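Local coordinates for flagellar protein FlgA (Thermotoga maritima, PDB 3FRN) that probably acts as a periplasmic chaperone in forming the P-ring of the flagellar basal body, at residues N33-I36 against E42-V45; L37-E42 against E105-Q110; N64-V69 against D91-V96; K76-E81 against Q110-T115; S118-S123 against N169-Y174. All coordinates share one frame; numbering follows the deposited sequence. Where two conformers were deposited one is given.

Contact 1. Residues N33-I36 against E42-V45; sequences NLMI and EYLV
Met35 and Tyr43 pass each other in opposite directions between residues 33-36 and strand 42-45, and much of the close packing comes from Met35 against Tyr43 and Val45. Met35 CG stands anti to the carbonyl carbon (chi1 -61°), and bends at the next two torsions bring the sulfur beside the phenol. Met35 SD lies at the ring edge, close to its plane, 3.9 Å from Tyr43 CD2. Beyond the sulfur, Met35 CE settles 3.7 Å from Val45 CG2 and 3.6 Å from Leu44 O. The one polar link is short: Tyr43 OH donates to Ile36 O over 2.5 Å, in the carbonyl plane and on a lone pair. The same hydroxyl is bonded to Leu38 N, so two groups fix the ring's outer end. Asn33 and Glu42, at the first positions of the segments, are the loose side: both are partly exposed and make no contact across. Asn33 ND2 folds back in a weak bond to Met35 O, whereas Glu42 turns to Arg66 and Thr68. Leu18 of strand 16-18 also touches Met35 and Val45. With the sulfur at the phenol edge this is a Met-aromatic contact, joining the two-stranded sheet of 16-18 and 35-37 to the mixed sheet that contains 42-45.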
# COMPACT_ATOMS: atom_id res chain seq x y z
N ASN A 33 12.73 -30.61 3.68
CA ASN A 33 13.08 -29.19 3.52
C ASN A 33 11.82 -28.34 3.35
O ASN A 33 11.04 -28.55 2.43
CB ASN A 33 14.05 -29.04 2.33
CG ASN A 33 14.17 -27.59 1.83
OD1 ASN A 33 14.14 -27.34 0.63
ND2 ASN A 33 14.33 -26.64 2.75
N LEU A 34 11.64 -27.41 4.27
CA LEU A 34 10.48 -26.52 4.24
C LEU A 34 10.83 -25.23 3.50
O LEU A 34 10.12 -24.83 2.58
CB LEU A 34 10.01 -26.22 5.67
CG LEU A 34 8.68 -25.51 5.93
CD1 LEU A 34 7.51 -26.32 5.41
CD2 LEU A 34 8.52 -25.27 7.41
N MET A 35 11.92 -24.59 3.92
CA MET A 35 12.39 -23.35 3.30
C MET A 35 13.92 -23.37 3.22
O MET A 35 14.57 -24.03 4.03
CB MET A 35 11.96 -22.12 4.12
CG MET A 35 10.45 -21.90 4.29
SD MET A 35 9.71 -20.62 3.26
CE MET A 35 8.77 -19.78 4.51
N ILE A 36 14.46 -22.65 2.24
CA ILE A 36 15.89 -22.39 2.14
C ILE A 36 16.15 -21.04 2.79
O ILE A 36 15.71 -20.03 2.28
CB ILE A 36 16.37 -22.33 0.65
CG1 ILE A 36 15.98 -23.61 -0.10
CG2 ILE A 36 17.87 -22.09 0.56
CD1 ILE A 36 16.51 -24.88 0.51
N GLU A 42 13.82 -12.02 5.52
CA GLU A 42 12.71 -12.32 6.42
C GLU A 42 11.78 -13.32 5.78
O GLU A 42 11.46 -13.20 4.61
CB GLU A 42 11.92 -11.05 6.72
CG GLU A 42 11.21 -11.07 8.05
CD GLU A 42 12.05 -10.52 9.19
OE1 GLU A 42 13.21 -10.12 8.94
OE2 GLU A 42 11.55 -10.48 10.33
N TYR A 43 11.34 -14.31 6.55
CA TYR A 43 10.50 -15.37 6.03
C TYR A 43 9.14 -15.36 6.72
O TYR A 43 9.03 -15.01 7.89
CB TYR A 43 11.16 -16.75 6.23
CG TYR A 43 12.34 -16.98 5.31
CD1 TYR A 43 13.53 -16.26 5.47
CD2 TYR A 43 12.27 -17.91 4.30
CE1 TYR A 43 14.59 -16.45 4.62
CE2 TYR A 43 13.35 -18.11 3.44
CZ TYR A 43 14.50 -17.37 3.61
OH TYR A 43 15.56 -17.56 2.78
N LEU A 44 8.11 -15.77 5.99
CA LEU A 44 6.80 -15.89 6.59
C LEU A 44 6.28 -17.27 6.23
O LEU A 44 5.99 -17.52 5.07
CB LEU A 44 5.88 -14.83 6.01
CG LEU A 44 4.82 -14.17 6.88
CD1 LEU A 44 5.43 -13.34 8.00
CD2 LEU A 44 3.96 -13.31 5.98
N VAL A 45 6.21 -18.16 7.21
CA VAL A 45 5.66 -19.49 6.97
C VAL A 45 4.14 -19.42 7.07
O VAL A 45 3.60 -19.14 8.14
CB VAL A 45 6.17 -20.54 7.97
CG1 VAL A 45 5.51 -21.89 7.69
CG2 VAL A 45 7.67 -20.68 7.89

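Contact 2. Residues L37-E42 against E105-Q110; sequences LLPGLE and EKFEPQ
Pro39 lies across one face of Phe107, while Leu38 meets the same ring from a slanting direction, so two consecutive residues of one loop grip a single aromatic side chain of another. The pyrrolidine CD carbon makes a CH-pi contact: Pro39 CD stands 3.9 Å from the centroid of the Phe107 ring, 22° off its normal, displaced from the centre toward the rim. Its closest ring atom is Phe107 CG, at 3.6 Å from Pro39 CD, and Pro39 CG extends the coverage to Phe107 CD2 and CB. Leu38 contributes a single methyl, with Leu38 CD2 3.7 Å from Phe107 CD1. The bond leaving the leucine CA does not aim at the ring; chi2 of 171° carries CD1 on in the extended direction and turns CD2, the other branch, onto the phenyl. On the opposing loop, Phe107 sets off directly toward its partners. A type II turn from Leu38 to Leu41 shapes the proline side, with Gly40 taking the positive phi that this turn requires at its third position; the closing bond from Leu41 N to Leu38 O is weak. Pro15 touches both Pro39 and Phe107. Leu38 also packs on Leu75 of helix 74-87, Leu126 of strand 121-127 and Val133 and Leu135 of strand 132-148, so it ties the turn to both the helix and the sheet, beside the loop joining strands 93-101 and 111-118.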
# COMPACT_ATOMS: atom_id res chain seq x y z
N LEU A 37 16.85 -21.04 3.91
CA LEU A 37 17.03 -19.83 4.69
C LEU A 37 18.31 -19.07 4.28
O LEU A 37 19.41 -19.59 4.42
CB LEU A 37 17.10 -20.21 6.17
CG LEU A 37 15.88 -20.17 7.10
CD1 LEU A 37 14.57 -20.48 6.44
CD2 LEU A 37 16.13 -21.11 8.27
N LEU A 38 18.16 -17.86 3.74
CA LEU A 38 19.31 -17.10 3.24
C LEU A 38 19.60 -15.89 4.11
O LEU A 38 18.68 -15.31 4.69
CB LEU A 38 19.09 -16.68 1.76
CG LEU A 38 18.98 -17.78 0.70
CD1 LEU A 38 18.55 -17.18 -0.63
CD2 LEU A 38 20.31 -18.54 0.50
N PRO A 39 20.89 -15.51 4.23
CA PRO A 39 21.19 -14.56 5.27
C PRO A 39 20.52 -13.20 5.04
O PRO A 39 20.47 -12.73 3.90
CB PRO A 39 22.72 -14.42 5.19
CG PRO A 39 23.03 -14.79 3.76
CD PRO A 39 22.08 -15.87 3.44
N GLY A 40 20.02 -12.60 6.11
CA GLY A 40 19.52 -11.23 6.08
C GLY A 40 18.12 -11.04 5.54
O GLY A 40 17.65 -9.91 5.43
N LEU A 41 17.44 -12.14 5.20
CA LEU A 41 16.08 -12.10 4.65
C LEU A 41 15.04 -12.53 5.68
O LEU A 41 15.33 -13.33 6.58
CB LEU A 41 15.96 -12.99 3.41
CG LEU A 41 16.81 -12.67 2.18
CD1 LEU A 41 16.59 -13.69 1.08
CD2 LEU A 41 16.52 -11.28 1.66
N GLU A 42 13.82 -12.02 5.52
CA GLU A 42 12.71 -12.32 6.42
C GLU A 42 11.78 -13.32 5.78
O GLU A 42 11.46 -13.20 4.61
CB GLU A 42 11.92 -11.05 6.72
CG GLU A 42 11.21 -11.07 8.05
CD GLU A 42 12.05 -10.52 9.19
OE1 GLU A 42 13.21 -10.12 8.94
OE2 GLU A 42 11.55 -10.48 10.33
N GLU A 105 26.33 -23.08 -1.39
CA GLU A 105 27.50 -23.12 -0.54
C GLU A 105 27.83 -21.72 -0.04
O GLU A 105 27.99 -21.49 1.15
CB GLU A 105 28.70 -23.71 -1.28
CG GLU A 105 28.64 -25.20 -1.50
CD GLU A 105 29.79 -25.69 -2.35
OE1 GLU A 105 30.73 -24.91 -2.58
OE2 GLU A 105 29.75 -26.86 -2.80
N LYS A 106 27.91 -20.78 -0.99
CA LYS A 106 28.22 -19.39 -0.72
C LYS A 106 27.00 -18.53 -1.03
O LYS A 106 26.16 -18.91 -1.84
CB LYS A 106 29.44 -18.98 -1.53
CG LYS A 106 30.76 -19.56 -0.99
CD LYS A 106 31.93 -19.24 -1.90
CE LYS A 106 33.22 -18.97 -1.13
NZ LYS A 106 33.49 -19.98 -0.07
N PHE A 107 26.89 -17.38 -0.37
CA PHE A 107 25.67 -16.57 -0.50
C PHE A 107 25.83 -15.28 -1.34
O PHE A 107 25.05 -14.34 -1.18
CB PHE A 107 25.04 -16.28 0.87
CG PHE A 107 24.75 -17.53 1.67
CD1 PHE A 107 23.96 -18.54 1.13
CD2 PHE A 107 25.25 -17.68 2.95
CE1 PHE A 107 23.70 -19.70 1.86
CE2 PHE A 107 24.98 -18.84 3.69
CZ PHE A 107 24.21 -19.85 3.14
N GLU A 108 26.84 -15.25 -2.21
CA GLU A 108 27.04 -14.12 -3.12
C GLU A 108 26.46 -14.52 -4.46
O GLU A 108 27.07 -15.32 -5.17
CB GLU A 108 28.52 -13.78 -3.30
CG GLU A 108 29.24 -13.34 -2.06
CD GLU A 108 29.89 -14.50 -1.34
OE1 GLU A 108 31.13 -14.65 -1.44
OE2 GLU A 108 29.16 -15.27 -0.69
N PRO A 109 25.28 -13.99 -4.81
CA PRO A 109 24.66 -14.35 -6.08
C PRO A 109 25.43 -13.80 -7.28
O PRO A 109 26.09 -12.76 -7.17
CB PRO A 109 23.29 -13.68 -5.99
CG PRO A 109 23.49 -12.53 -5.07
CD PRO A 109 24.45 -13.04 -4.04
N GLN A 110 25.35 -14.51 -8.40
CA GLN A 110 25.86 -13.99 -9.65
C GLN A 110 24.81 -13.09 -10.28
O GLN A 110 25.09 -11.93 -10.61
CB GLN A 110 26.17 -15.13 -10.62
CG GLN A 110 27.37 -15.99 -10.26
CD GLN A 110 27.67 -16.98 -11.37
OE1 GLN A 110 26.86 -17.18 -12.27
NE2 GLN A 110 28.85 -17.60 -11.31

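Contact 3. Residues N64-V69 against D91-V96; sequences NVRITV and DFEAFV
Arg66 and Phe95 form a partly buried, T-shaped arginine-aromatic contact, reinforced by a long salt bridge to Glu93, where side chains of strand 65-69 in the mixed sheet reach those of strand 93-101 in the larger antiparallel one. The guanidinium lies with one face over the edge of the phenyl ring, the two planes 89° apart. Phe95 CE1 sits above the centre of the guanidinium, 3.5 Å from Arg66 CZ. Because the charge meets ring hydrogens and not the pi cloud, this is not a cation-pi stack. An extended side chain, with CG opposite the backbone N (chi1 174°) and no bend as far as NE, carries the group across. Glu93 OE1 approaches at the guanidinium edge, 3.6 Å from Arg66 NH2, with the carboxylate turned 62° away from the guanidinium plane. A water accepts from Arg66 NH1 at 3.1 Å and gives a weak bond to Glu93 OE2. The stronger partner of the arginine is Glu42 of strand 42-45: its OE2 binds Arg66 NE and also Thr68 OG1, so carboxylates meet the guanidinium at two of its nitrogens. Glu42 packs against Phe95 as well. A glycerol, probably from the crystallisation liquor, bonds to Thr68 OG1 nearby. The result is an edge-to-face arginine-aromatic pair whose arginine also bridges two carboxylates, linking the N-terminal FlgA region to the HotDog-like one.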
# COMPACT_ATOMS: atom_id res chain seq x y z
N ASN A 64 0.80 -16.89 10.70
CA ASN A 64 2.07 -17.14 10.07
C ASN A 64 3.18 -17.18 11.11
O ASN A 64 3.04 -16.60 12.20
CB ASN A 64 2.40 -16.03 9.06
CG ASN A 64 1.22 -15.67 8.17
OD1 ASN A 64 0.70 -14.56 8.24
ND2 ASN A 64 0.79 -16.62 7.34
N VAL A 65 4.28 -17.85 10.78
CA VAL A 65 5.49 -17.80 11.60
C VAL A 65 6.47 -16.86 10.92
O VAL A 65 6.75 -17.02 9.73
CB VAL A 65 6.14 -19.20 11.75
CG1 VAL A 65 7.35 -19.14 12.67
CG2 VAL A 65 5.12 -20.21 12.28
N ARG A 66 6.99 -15.89 11.67
CA ARG A 66 7.94 -14.92 11.13
C ARG A 66 9.39 -15.24 11.50
O ARG A 66 9.76 -15.22 12.67
CB ARG A 66 7.55 -13.49 11.57
CG ARG A 66 8.56 -12.42 11.19
CD ARG A 66 7.93 -11.04 11.23
NE ARG A 66 8.80 -10.01 10.67
CZ ARG A 66 8.43 -8.74 10.49
NH1 ARG A 66 7.21 -8.34 10.82
NH2 ARG A 66 9.30 -7.87 9.97
N ILE A 67 10.20 -15.52 10.48
CA ILE A 67 11.58 -15.96 10.66
C ILE A 67 12.58 -14.92 10.15
O ILE A 67 12.54 -14.50 8.99
CB ILE A 67 11.85 -17.27 9.89
CG1 ILE A 67 10.71 -18.26 10.11
CG2 ILE A 67 13.21 -17.88 10.25
CD1 ILE A 67 10.72 -19.35 9.09
N THR A 68 13.48 -14.51 11.04
CA THR A 68 14.57 -13.61 10.69
C THR A 68 15.84 -14.45 10.57
O THR A 68 16.17 -15.18 11.49
CB THR A 68 14.76 -12.57 11.80
OG1 THR A 68 13.49 -11.96 12.09
CG2 THR A 68 15.78 -11.50 11.41
N VAL A 69 16.51 -14.39 9.42
CA VAL A 69 17.79 -15.07 9.28
C VAL A 69 18.96 -14.10 9.49
O VAL A 69 19.10 -13.11 8.77
CB VAL A 69 17.93 -15.73 7.91
CG1 VAL A 69 19.17 -16.59 7.87
CG2 VAL A 69 16.70 -16.58 7.62
N ASP A 91 10.52 1.78 -0.26
CA ASP A 91 10.18 1.77 1.18
C ASP A 91 9.19 0.68 1.57
O ASP A 91 8.25 0.92 2.34
CB ASP A 91 9.66 3.15 1.64
CG ASP A 91 10.75 4.04 2.21
OD1 ASP A 91 11.93 3.64 2.24
OD2 ASP A 91 10.41 5.17 2.65
N PHE A 92 9.40 -0.52 1.04
CA PHE A 92 8.48 -1.63 1.25
C PHE A 92 9.12 -2.70 2.13
O PHE A 92 10.34 -2.75 2.30
CB PHE A 92 8.04 -2.22 -0.10
CG PHE A 92 9.19 -2.69 -0.98
CD1 PHE A 92 9.71 -1.86 -1.97
CD2 PHE A 92 9.74 -3.97 -0.83
CE1 PHE A 92 10.77 -2.28 -2.78
CE2 PHE A 92 10.80 -4.40 -1.64
CZ PHE A 92 11.31 -3.55 -2.61
N GLU A 93 8.27 -3.56 2.70
CA GLU A 93 8.74 -4.77 3.35
C GLU A 93 8.51 -5.92 2.37
O GLU A 93 7.53 -5.90 1.61
CB GLU A 93 7.97 -5.04 4.64
CG GLU A 93 8.39 -4.19 5.82
CD GLU A 93 7.81 -4.69 7.15
OE1 GLU A 93 8.61 -4.91 8.09
OE2 GLU A 93 6.57 -4.87 7.26
N ALA A 94 9.41 -6.90 2.37
CA ALA A 94 9.22 -8.15 1.64
C ALA A 94 9.51 -9.38 2.52
O ALA A 94 10.43 -9.38 3.34
CB ALA A 94 10.05 -8.18 0.36
N PHE A 95 8.68 -10.41 2.35
CA PHE A 95 8.74 -11.62 3.14
C PHE A 95 8.78 -12.78 2.16
O PHE A 95 7.94 -12.86 1.26
CB PHE A 95 7.47 -11.77 4.00
CG PHE A 95 7.36 -10.75 5.08
CD1 PHE A 95 8.03 -10.92 6.29
CD2 PHE A 95 6.58 -9.62 4.90
CE1 PHE A 95 7.93 -9.96 7.29
CE2 PHE A 95 6.48 -8.66 5.90
CZ PHE A 95 7.16 -8.83 7.10
N VAL A 96 9.74 -13.69 2.32
CA VAL A 96 9.70 -14.87 1.47
C VAL A 96 8.67 -15.87 1.99
O VAL A 96 8.64 -16.16 3.20
CB VAL A 96 11.12 -15.44 1.12
CG1 VAL A 96 12.28 -14.74 1.91
CG2 VAL A 96 11.17 -16.92 1.25
O HOH W 1 5.16 -6.18 10.02

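Contact 4. Residues K76-E81 against Q110-T115; sequences KNAVFE and QTIRVT
Ile112 reaches from its strand toward the helix and supplies every side-chain contact on the strand side, meeting Ala78 and Val79. Its two branches have separate tasks, divided by chi1 at -58°: CG1 stands opposite the carbonyl carbon and CG2 opposite the backbone N. With chi2 near 168° the longer branch is fully extended, which drives CD1 down to the helix surface. There Ile112 CD1 rests 3.7 Å from Ala78 CB and 3.9 Å from Ala78 O, so the methyl touches both the side chain and the backbone of Ala78; Val79 N is also near, 4.2 Å from Ile112 CD1. The shorter branch makes a looser approach, Ile112 CG2 standing 4.4 Å from Val79 CG2. Neither Ala78 nor Val79 points its CB straight at the strand. Ala78 meets the end of the long branch and Val79 the short one, and the CA atoms of Val79 and Ile112 come within 6.9 Å. No hydrogen bond crosses the contact. Further along helix 74-87, Glu82 touches Ile112 and Val114, and Lys86 touches Val114. Helix 74-87 thus lies against strand 111-118, whose side chains in turn meet strand 121-127, Ile112 at Leu126 and Val114 at Phe122 and Val124, consistent with the helix-on-sheet packing of a HotDog fold.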
# COMPACT_ATOMS: atom_id res chain seq x y z
N LYS A 76 20.29 -9.29 0.78
CA LYS A 76 19.04 -8.56 1.03
C LYS A 76 18.97 -7.25 0.27
O LYS A 76 18.02 -7.01 -0.47
CB LYS A 76 18.91 -8.26 2.53
CG LYS A 76 17.64 -7.54 2.89
CD LYS A 76 17.92 -6.38 3.82
CE LYS A 76 16.67 -5.56 4.05
NZ LYS A 76 16.82 -4.73 5.27
N ASN A 77 19.98 -6.40 0.46
CA ASN A 77 20.09 -5.12 -0.23
C ASN A 77 19.99 -5.30 -1.74
O ASN A 77 19.24 -4.59 -2.40
CB ASN A 77 21.40 -4.40 0.12
CG ASN A 77 21.35 -3.68 1.46
OD1 ASN A 77 22.20 -2.84 1.74
ND2 ASN A 77 20.38 -4.02 2.30
N ALA A 78 20.74 -6.25 -2.28
CA ALA A 78 20.79 -6.46 -3.72
C ALA A 78 19.47 -7.03 -4.25
O ALA A 78 19.05 -6.73 -5.37
CB ALA A 78 21.97 -7.35 -4.10
N VAL A 79 18.83 -7.85 -3.43
CA VAL A 79 17.50 -8.37 -3.72
C VAL A 79 16.45 -7.24 -3.68
O VAL A 79 15.72 -7.04 -4.65
CB VAL A 79 17.14 -9.58 -2.81
CG1 VAL A 79 15.64 -9.90 -2.83
CG2 VAL A 79 17.95 -10.80 -3.23
N PHE A 80 16.43 -6.47 -2.59
CA PHE A 80 15.49 -5.34 -2.43
C PHE A 80 15.63 -4.26 -3.50
O PHE A 80 14.61 -3.73 -3.99
CB PHE A 80 15.60 -4.72 -1.03
CG PHE A 80 14.72 -5.38 0.01
CD1 PHE A 80 14.89 -6.72 0.35
CD2 PHE A 80 13.73 -4.65 0.65
CE1 PHE A 80 14.08 -7.33 1.31
CE2 PHE A 80 12.91 -5.25 1.61
CZ PHE A 80 13.09 -6.60 1.94
N GLU A 81 16.87 -3.91 -3.85
CA GLU A 81 17.11 -2.98 -4.95
C GLU A 81 16.48 -3.49 -6.24
O GLU A 81 15.87 -2.72 -6.99
CB GLU A 81 18.61 -2.73 -5.14
CG GLU A 81 19.21 -1.72 -4.15
CD GLU A 81 20.71 -1.52 -4.33
OE1 GLU A 81 21.42 -2.50 -4.69
OE2 GLU A 81 21.19 -0.39 -4.11
N GLN A 110 25.35 -14.51 -8.40
CA GLN A 110 25.86 -13.99 -9.65
C GLN A 110 24.81 -13.09 -10.28
O GLN A 110 25.09 -11.93 -10.61
CB GLN A 110 26.17 -15.13 -10.62
CG GLN A 110 27.37 -15.99 -10.26
CD GLN A 110 27.67 -16.98 -11.37
OE1 GLN A 110 26.86 -17.18 -12.27
NE2 GLN A 110 28.85 -17.60 -11.31
N THR A 111 23.60 -13.63 -10.43
CA THR A 111 22.51 -12.94 -11.10
C THR A 111 21.30 -12.86 -10.18
O THR A 111 21.06 -13.76 -9.36
CB THR A 111 22.10 -13.68 -12.39
OG1 THR A 111 23.23 -14.39 -12.91
CG2 THR A 111 21.56 -12.70 -13.44
N ILE A 112 20.54 -11.77 -10.28
CA ILE A 112 19.30 -11.62 -9.53
C ILE A 112 18.19 -11.20 -10.48
O ILE A 112 18.17 -10.06 -10.95
CB ILE A 112 19.44 -10.61 -8.36
CG1 ILE A 112 20.55 -11.06 -7.40
CG2 ILE A 112 18.11 -10.47 -7.61
CD1 ILE A 112 20.96 -10.02 -6.39
N ARG A 113 17.28 -12.13 -10.79
CA ARG A 113 16.17 -11.86 -11.71
C ARG A 113 14.83 -11.93 -10.99
O ARG A 113 14.53 -12.91 -10.30
CB ARG A 113 16.21 -12.83 -12.90
CG ARG A 113 15.19 -12.55 -14.00
CD ARG A 113 15.19 -13.64 -15.07
NE ARG A 113 14.84 -14.96 -14.52
CZ ARG A 113 14.58 -16.04 -15.25
NH1 ARG A 113 14.61 -15.99 -16.58
NH2 ARG A 113 14.28 -17.18 -14.64
N VAL A 114 14.02 -10.88 -11.15
CA VAL A 114 12.72 -10.77 -10.47
C VAL A 114 11.56 -10.71 -11.46
O VAL A 114 11.57 -9.88 -12.39
CB VAL A 114 12.68 -9.55 -9.52
CG1 VAL A 114 11.28 -9.31 -8.99
CG2 VAL A 114 13.65 -9.73 -8.38
N THR A 115 10.56 -11.59 -11.27
CA THR A 115 9.38 -11.60 -12.15
C THR A 115 8.11 -11.56 -11.32
O THR A 115 8.05 -12.13 -10.23
CB THR A 115 9.36 -12.88 -13.03
OG1 THR A 115 10.73 -13.20 -13.38
CG2 THR A 115 8.49 -12.69 -14.31

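Contact 5. Residues S118-S123 against N169-Y174; sequences SKNLFS and NVFEIY
Asn120 and Phe171 meet through the hydrogen bond that crosses this surface contact. Asn120 ND2 donates to Phe171 O over 2.8 Å in an almost straight line, 176° at the hydrogen. The acceptor lies practically in the asparagine amide plane, but the donor stands 57° out of the Phe171 carbonyl plane and so misses the lone pairs. Van der Waals contact accompanies the bond: Asn120 OD1 is 3.4 Å from Phe171 CB, and the amide is inclined 29° to the phenyl ring. Lys119 runs beside it, placing Lys119 CE 3.4 Å from Phe171 O. A third group of interactions is local and shapes each partner. Asn120 occupies the third position, with positive phi, of a type II turn from Ser118 to Leu121. On the other segment, Asn169 OD1 accepts from Phe171 N at 3.0 Å, an Asx turn, and Asn169 ND2 donates to Glu172 OE2 at 2.6 Å. Lys141 N also bonds to Asn169 OD1, tying this turn to strand 132-148. The one directional link is therefore polar, with close apolar contact confined to Phe171 CB against the amide. The carbonyl of Phe171 receives a directed N-H, and the nearby lysine charge would probably polarise it further, joining the HotDog-like region, at the hairpin of strands 111-118 and 121-127, to the SAF region at the loop after strand 163-169.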
# COMPACT_ATOMS: atom_id res chain seq x y z
N SER A 118 1.88 -12.53 -9.30
CA SER A 118 0.56 -11.93 -9.25
C SER A 118 0.67 -10.59 -8.54
O SER A 118 1.76 -10.00 -8.47
CB SER A 118 -0.41 -12.84 -8.50
OG SER A 118 -0.08 -12.90 -7.11
N LYS A 119 -0.46 -10.11 -8.02
CA LYS A 119 -0.50 -8.89 -7.23
C LYS A 119 0.29 -9.07 -5.93
O LYS A 119 -0.02 -9.97 -5.13
CB LYS A 119 -1.96 -8.52 -6.93
CG LYS A 119 -2.15 -7.17 -6.27
CD LYS A 119 -3.58 -7.02 -5.77
CE LYS A 119 -3.74 -5.76 -4.92
NZ LYS A 119 -3.45 -4.52 -5.69
N ASN A 120 1.31 -8.23 -5.76
CA ASN A 120 2.16 -8.19 -4.55
C ASN A 120 3.08 -9.39 -4.33
O ASN A 120 3.65 -9.56 -3.25
CB ASN A 120 1.32 -7.91 -3.29
CG ASN A 120 0.61 -6.58 -3.34
OD1 ASN A 120 1.09 -5.63 -3.96
ND2 ASN A 120 -0.54 -6.50 -2.68
N LEU A 121 3.23 -10.22 -5.36
CA LEU A 121 3.99 -11.46 -5.27
C LEU A 121 5.01 -11.55 -6.40
O LEU A 121 4.66 -11.51 -7.58
CB LEU A 121 3.02 -12.64 -5.32
CG LEU A 121 3.56 -14.06 -5.13
CD1 LEU A 121 4.06 -14.27 -3.74
CD2 LEU A 121 2.45 -15.07 -5.45
N PHE A 122 6.28 -11.65 -6.04
CA PHE A 122 7.35 -11.69 -7.02
C PHE A 122 8.24 -12.90 -6.83
O PHE A 122 8.50 -13.30 -5.69
CB PHE A 122 8.16 -10.38 -6.97
CG PHE A 122 7.42 -9.19 -7.49
CD1 PHE A 122 7.55 -8.80 -8.82
CD2 PHE A 122 6.58 -8.45 -6.66
CE1 PHE A 122 6.85 -7.70 -9.32
CE2 PHE A 122 5.87 -7.35 -7.15
CZ PHE A 122 6.01 -6.98 -8.48
N SER A 123 8.69 -13.49 -7.94
CA SER A 123 9.66 -14.57 -7.90
C SER A 123 11.06 -14.01 -8.07
O SER A 123 11.42 -13.53 -9.14
CB SER A 123 9.39 -15.61 -9.00
OG SER A 123 8.57 -16.66 -8.51
N ASN A 169 -2.34 -1.95 4.98
CA ASN A 169 -1.46 -2.32 3.87
C ASN A 169 -1.84 -1.53 2.62
O ASN A 169 -2.88 -1.78 2.01
CB ASN A 169 -1.52 -3.84 3.60
CG ASN A 169 -0.49 -4.31 2.56
OD1 ASN A 169 0.31 -3.53 2.03
ND2 ASN A 169 -0.52 -5.60 2.28
N VAL A 170 -0.97 -0.60 2.26
CA VAL A 170 -1.16 0.28 1.11
C VAL A 170 -1.19 -0.51 -0.20
O VAL A 170 -1.78 -0.06 -1.17
CB VAL A 170 -0.07 1.39 1.07
CG1 VAL A 170 -0.22 2.30 -0.15
CG2 VAL A 170 -0.10 2.21 2.37
N PHE A 171 -0.60 -1.70 -0.20
CA PHE A 171 -0.59 -2.53 -1.41
C PHE A 171 -1.87 -3.34 -1.58
O PHE A 171 -2.02 -4.07 -2.56
CB PHE A 171 0.63 -3.46 -1.43
CG PHE A 171 1.94 -2.75 -1.65
CD1 PHE A 171 1.99 -1.44 -2.10
CD2 PHE A 171 3.13 -3.42 -1.43
CE1 PHE A 171 3.19 -0.80 -2.31
CE2 PHE A 171 4.34 -2.79 -1.64
CZ PHE A 171 4.37 -1.48 -2.08
N GLU A 172 -2.78 -3.22 -0.61
CA GLU A 172 -4.09 -3.86 -0.66
C GLU A 172 -5.21 -2.81 -0.62
O GLU A 172 -6.34 -3.11 -0.26
CB GLU A 172 -4.24 -4.84 0.50
CG GLU A 172 -3.67 -6.24 0.22
CD GLU A 172 -3.58 -7.11 1.48
OE1 GLU A 172 -4.29 -8.14 1.55
OE2 GLU A 172 -2.80 -6.76 2.39
N ILE A 173 -4.86 -1.57 -0.97
CA ILE A 173 -5.82 -0.48 -1.11
C ILE A 173 -5.97 -0.14 -2.59
O ILE A 173 -4.97 0.04 -3.30
CB ILE A 173 -5.37 0.77 -0.32
CG1 ILE A 173 -5.43 0.51 1.19
CG2 ILE A 173 -6.20 2.00 -0.69
CD1 ILE A 173 -4.69 1.55 2.03
N TYR A 174 -7.21 -0.07 -3.06
CA TYR A 174 -7.50 0.32 -4.44
C TYR A 174 -7.64 1.83 -4.52
O TYR A 174 -8.60 2.40 -3.99
CB TYR A 174 -8.76 -0.37 -4.97
CG TYR A 174 -8.49 -1.74 -5.55
CD1 TYR A 174 -8.17 -2.82 -4.73
CD2 TYR A 174 -8.55 -1.95 -6.93
CE1 TYR A 174 -7.92 -4.08 -5.27
CE2 TYR A 174 -8.30 -3.20 -7.47
CZ TYR A 174 -7.99 -4.26 -6.64
OH TYR A 174 -7.75 -5.50 -7.18

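Contacts 1 and 3 lie closest, their centres 10 Å apart, and share the sheet in which strands 42-45 and 65-69 are neighbours: Tyr43 N probably bonds to Ile67 O, 2.7 Å away, and the salt bridge of Glu42 with Arg66 is common to both. Contact 2 continues from contact 1 along the chain, and its turn is tied to contact 3 where Gly40 N reaches Val69 O at 2.9 Å. Contact 4 lies about 11 Å from contact 2, centre to centre, and joins contact 5 through Thr115 O and Ser123 N, 2.7 Å apart. Phe92 brings contact 3 against both Phe80 and Phe171. The glycerol lies by contact 3, about 5 Å from the Arg66 side chain.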